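PDB 5YVD: Nsp15 from Middle East respiratory syndrome-related coronavirus, which cleaves RNA at uridylates as an endoribonuclease of the coronavirus NendoU family, probably as a hexamer. Local coordinates for the interface of chains A and B and the interface of chains A and C. Sequence-based numbering; all coordinates share one arbitrary frame. Chains: chain A/B/C, Nsp15.

Contact 1: the interface of chains A and B. Residues chain A 276, 278, 285, 287; chain B 14, 61, 63, 157.
A surface of the endoribonuclease domain of one Nsp15 subunit meets its neighbour here, with A:Phe276 and A:Thr278 of strand 273-279 facing loop residues B:Arg61, B:Val63 and B:Asn157. A:Phe276 carries much of the contact, with 48 Å² hidden by chain B. Its CG stands anti to the backbone N (chi1 -175°), and this carries the far rim of the ring toward the partner. B:Arg61 comes from the opposite direction and sets its guanidinium NH1 over one face, 4.1 Å from the centroid of the A:Phe276 ring. This is a cation-pi contact, offset toward the rim, and the ring and guanidinium planes are 32° apart. B:Val63 touches both phenylalanines through one methyl branch, CG1. This methyl lies over the face of the A:Phe285 ring, with B:Val63 CG1 3.5 Å from A:Phe285 CE1. The same methyl meets the tip carbon CZ of A:Phe276 at 3.8 Å from B:Val63 CG1. B:Asn157 adds a polar link. Its amide ND2 donates to the hydroxyl OG1 of A:Thr278 at 3.0 Å, and the acceptor sits somewhat out of the amide plane. The bond is moderately straight, 154° at the hydrogen. The B:Asn157 amide also passes beside the A:Phe276 ring, its plane turned steeply to the ring, with B:Asn157 CG 4.0 Å from A:Phe276 CE2. At the margin, the methyl CB of A:Ala287 lies 3.8 Å from the imidazole CD2 of B:His14. Apolar packing, an amide-to-hydroxyl hydrogen bond and a cation-pi contact lie side by side here. On chain A the patch lies along strand 273-279 and the short strand 285-286, with A:Ala287 just after it. On chain B it is formed by loops, with B:His14 following helix 2-12, B:Arg61 and B:Val63 following helix 51-59, and B:Asn157 between strands 153-156 and 159-162.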
ATOM      1  N   PHE A 276     -17.676 -12.476  21.808  1.00 44.80           N
ATOM      2  CA  PHE A 276     -18.227 -13.554  21.012  1.00 46.68           C
ATOM      3  C   PHE A 276     -17.609 -14.821  21.604  1.00 47.11           C
ATOM      4  O   PHE A 276     -16.459 -15.131  21.317  1.00 52.05           O
ATOM      5  CB  PHE A 276     -17.770 -13.332  19.580  1.00 46.96           C
ATOM      6  CG  PHE A 276     -18.335 -14.288  18.585  1.00 48.67           C
ATOM      7  CD1 PHE A 276     -19.282 -13.858  17.662  1.00 50.10           C
ATOM      8  CD2 PHE A 276     -17.864 -15.587  18.499  1.00 53.22           C
ATOM      9  CE1 PHE A 276     -19.786 -14.721  16.701  1.00 50.40           C
ATOM     10  CE2 PHE A 276     -18.371 -16.452  17.532  1.00 56.79           C
ATOM     11  CZ  PHE A 276     -19.338 -16.019  16.639  1.00 50.97           C
ATOM     12  N   THR A 278     -17.341 -18.906  22.908  1.00 41.41           N
ATOM     13  CA  THR A 278     -17.621 -20.289  22.593  1.00 43.95           C
ATOM     14  C   THR A 278     -16.973 -21.164  23.655  1.00 40.59           C
ATOM     15  O   THR A 278     -15.877 -20.874  24.112  1.00 38.07           O
ATOM     16  CB  THR A 278     -17.061 -20.629  21.198  1.00 47.45           C
ATOM     17  OG1 THR A 278     -17.378 -19.570  20.287  1.00 50.35           O
ATOM     18  CG2 THR A 278     -17.627 -21.941  20.670  1.00 48.87           C
ATOM     19  N   PHE A 285     -22.363 -21.257  22.543  1.00 38.96           N
ATOM     20  CA  PHE A 285     -21.827 -20.016  22.044  1.00 38.60           C
ATOM     21  C   PHE A 285     -22.809 -18.860  22.145  1.00 37.61           C
ATOM     22  O   PHE A 285     -24.027 -19.049  22.127  1.00 35.58           O
ATOM     23  CB  PHE A 285     -21.384 -20.202  20.602  1.00 40.17           C
ATOM     24  CG  PHE A 285     -22.304 -19.591  19.605  1.00 40.98           C
ATOM     25  CD1 PHE A 285     -22.053 -18.341  19.100  1.00 42.43           C
ATOM     26  CD2 PHE A 285     -23.429 -20.276  19.169  1.00 49.16           C
ATOM     27  CE1 PHE A 285     -22.905 -17.775  18.169  1.00 46.34           C
ATOM     28  CE2 PHE A 285     -24.294 -19.720  18.229  1.00 47.63           C
ATOM     29  CZ  PHE A 285     -24.024 -18.465  17.730  1.00 46.33           C
ATOM     30  N   ALA A 287     -22.869 -14.830  20.406  1.00 37.83           N
ATOM     31  CA  ALA A 287     -22.235 -13.794  19.583  1.00 37.98           C
ATOM     32  C   ALA A 287     -22.020 -12.501  20.332  1.00 37.87           C
ATOM     33  O   ALA A 287     -21.067 -11.791  20.043  1.00 36.73           O
ATOM     34  CB  ALA A 287     -23.056 -13.522  18.333  1.00 40.98           C
TER
ATOM     35  N   HIS B  14     -21.873 -10.505  14.560  1.00 39.78           N
ATOM     36  CA  HIS B  14     -21.614 -10.945  13.189  1.00 39.53           C
ATOM     37  C   HIS B  14     -22.771 -10.494  12.286  1.00 38.38           C
ATOM     38  O   HIS B  14     -23.609  -9.725  12.713  1.00 42.79           O
ATOM     39  CB  HIS B  14     -21.383 -12.460  13.112  1.00 37.55           C
ATOM     40  CG  HIS B  14     -22.582 -13.278  13.452  1.00 40.25           C
ATOM     41  ND1 HIS B  14     -23.102 -14.225  12.595  1.00 40.34           N
ATOM     42  CD2 HIS B  14     -23.357 -13.307  14.563  1.00 41.05           C
ATOM     43  CE1 HIS B  14     -24.154 -14.791  13.160  1.00 39.69           C
ATOM     44  NE2 HIS B  14     -24.329 -14.252  14.353  1.00 39.57           N
ATOM     45  N   ARG B  61     -19.518 -15.119   7.830  1.00 40.81           N
ATOM     46  CA  ARG B  61     -19.061 -16.456   8.159  1.00 37.42           C
ATOM     47  C   ARG B  61     -20.172 -17.249   8.750  1.00 36.41           C
ATOM     48  O   ARG B  61     -20.989 -16.716   9.437  1.00 39.07           O
ATOM     49  CB  ARG B  61     -17.884 -16.391   9.119  1.00 37.62           C
ATOM     50  CG  ARG B  61     -18.214 -16.573  10.580  1.00 38.36           C
ATOM     51  CD  ARG B  61     -17.131 -16.026  11.485  1.00 39.76           C
ATOM     52  NE  ARG B  61     -17.345 -14.617  11.685  1.00 44.26           N
ATOM     53  CZ  ARG B  61     -17.292 -13.994  12.846  1.00 48.71           C
ATOM     54  NH1 ARG B  61     -16.987 -14.623  13.947  1.00 47.78           N
ATOM     55  NH2 ARG B  61     -17.538 -12.715  12.885  1.00 55.84           N
ATOM     56  N   VAL B  63     -21.726 -19.478  11.392  1.00 36.50           N
ATOM     57  CA  VAL B  63     -21.450 -19.758  12.779  1.00 35.79           C
ATOM     58  C   VAL B  63     -22.081 -21.063  13.229  1.00 35.09           C
ATOM     59  O   VAL B  63     -23.085 -21.080  13.931  1.00 33.85           O
ATOM     60  CB  VAL B  63     -21.908 -18.604  13.654  1.00 36.02           C
ATOM     61  CG1 VAL B  63     -21.481 -18.830  15.116  1.00 36.91           C
ATOM     62  CG2 VAL B  63     -21.280 -17.347  13.107  1.00 37.53           C
ATOM     63  N   ASN B 157     -16.020 -22.391  15.118  1.00 39.86           N
ATOM     64  CA  ASN B 157     -15.479 -21.078  15.488  1.00 40.11           C
ATOM     65  C   ASN B 157     -13.946 -21.066  15.770  1.00 40.53           C
ATOM     66  O   ASN B 157     -13.482 -20.376  16.673  1.00 44.21           O
ATOM     67  CB  ASN B 157     -16.229 -20.518  16.709  1.00 38.93           C
ATOM     68  CG  ASN B 157     -17.715 -20.290  16.456  1.00 39.93           C
ATOM     69  OD1 ASN B 157     -18.176 -20.180  15.313  1.00 44.06           O
ATOM     70  ND2 ASN B 157     -18.479 -20.206  17.537  1.00 39.50           N
TER

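Contact 2: the interface of chains A and C. Residues chain A 103; chain C 21-23.
A:Lys103 reaches C:Glu21 and C:Pro23 with a chain extended at chi2 (161°) and bent at chi3 (65°), which turns its terminal amine toward the C:Glu21 backbone. C:Glu21 is bent at chi2, and its carboxylate points away from the lysine. The residues belong to two parts of coronavirus Nsp15: A:Lys103 lies in a loop of the middle domain, and C:Glu21 to C:Pro23 lie in the N-terminal oligomerisation domain. The lysine amine meets the stem of the glutamate rather than its acid group. A:Lys103 NZ is 3.7 Å from C:Glu21 CB, and the two side chains cross at about a right angle. The backbone carbonyl of C:Glu21 is also near, with its O 3.8 Å from A:Lys103 NZ, a spacing too long to count as a bond. The carboxylate is farther off, with C:Glu21 OE1 5.9 Å from A:Lys103 NZ. The opposite charges may still attract at that range, but they do not form a salt bridge in this model. C:Pro23 lies across from both ends of the lysine chain. Its ring carbon CD is 4.1 Å from A:Lys103 NZ. At the other end, C:Pro23 CB comes to 4.2 Å from A:Lys103 CB. The lysine arches over the proline, approaching it at CB and again at NZ, with CG and CD farther off. C:Leu22 contributes little more than backbone, and its side chain turns away from the lysine. A:Lys103 has 66 Å² hidden by chain C, against 28 Å² for C:Pro23 and 18 Å² for C:Glu21. C:Pro23 leads directly into strand 24-27. The whole interface of chains A and C is two-fold symmetric, and the same lysine of chain C packs on the matching segment of chain A.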
ATOM      1  N   LYS A 103       2.502  19.691  14.800  1.00 41.62           N
ATOM      2  CA  LYS A 103       1.965  20.774  13.938  1.00 45.11           C
ATOM      3  C   LYS A 103       0.907  20.290  12.945  1.00 40.92           C
ATOM      4  O   LYS A 103      -0.043  21.006  12.633  1.00 42.41           O
ATOM      5  CB  LYS A 103       3.075  21.513  13.188  1.00 48.99           C
ATOM      6  CG  LYS A 103       3.752  22.632  13.975  1.00 57.62           C
ATOM      7  CD  LYS A 103       5.124  22.991  13.370  1.00 64.59           C
ATOM      8  CE  LYS A 103       5.028  23.586  11.950  1.00 65.56           C
ATOM      9  NZ  LYS A 103       6.301  23.485  11.173  1.00 60.72           N
TER
ATOM     10  N   GLU C  21      10.746  24.813   8.755  1.00 43.87           N
ATOM     11  CA  GLU C  21       9.994  23.540   8.708  1.00 44.64           C
ATOM     12  C   GLU C  21       8.623  23.723   8.092  1.00 42.22           C
ATOM     13  O   GLU C  21       8.072  24.805   8.128  1.00 40.99           O
ATOM     14  CB  GLU C  21       9.799  22.976  10.121  1.00 48.89           C
ATOM     15  CG  GLU C  21      10.833  21.931  10.556  1.00 55.55           C
ATOM     16  CD  GLU C  21      12.168  22.515  10.978  1.00 55.42           C
ATOM     17  OE1 GLU C  21      12.226  23.715  11.291  1.00 55.61           O
ATOM     18  OE2 GLU C  21      13.160  21.760  10.991  1.00 59.66           O
ATOM     19  N   LEU C  22       8.063  22.663   7.520  1.00 41.20           N
ATOM     20  CA  LEU C  22       6.629  22.634   7.259  1.00 40.11           C
ATOM     21  C   LEU C  22       6.089  21.292   7.737  1.00 41.71           C
ATOM     22  O   LEU C  22       6.817  20.295   7.744  1.00 40.11           O
ATOM     23  CB  LEU C  22       6.323  22.823   5.786  1.00 41.92           C
ATOM     24  CG  LEU C  22       6.559  24.214   5.182  1.00 45.26           C
ATOM     25  CD1 LEU C  22       6.178  24.186   3.708  1.00 44.58           C
ATOM     26  CD2 LEU C  22       5.801  25.334   5.905  1.00 45.72           C
ATOM     27  N   PRO C  23       4.815  21.258   8.156  1.00 37.81           N
ATOM     28  CA  PRO C  23       4.232  19.971   8.529  1.00 35.90           C
ATOM     29  C   PRO C  23       4.010  19.135   7.288  1.00 35.56           C
ATOM     30  O   PRO C  23       3.702  19.678   6.235  1.00 33.16           O
ATOM     31  CB  PRO C  23       2.907  20.343   9.181  1.00 35.80           C
ATOM     32  CG  PRO C  23       2.599  21.725   8.704  1.00 37.89           C
ATOM     33  CD  PRO C  23       3.833  22.347   8.113  1.00 36.75           C
TER

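Contact 1 and contact 2 lie about 47 Å apart, measured between the centres of their C-alpha atoms. They share no residues. Chain A takes part in both, but with different regions: its endoribonuclease domain in contact 1 and its middle domain in contact 2. The partner in contact 2 offers its N-terminal domain, while chain B in contact 1 offers N-terminal and middle-domain loops. The A–C interface is two-fold, whereas the A–B interface is not an exact two-fold. One subunit thus uses separate surfaces for two kinds of neighbour, consistent with a deposited assembly of six copies.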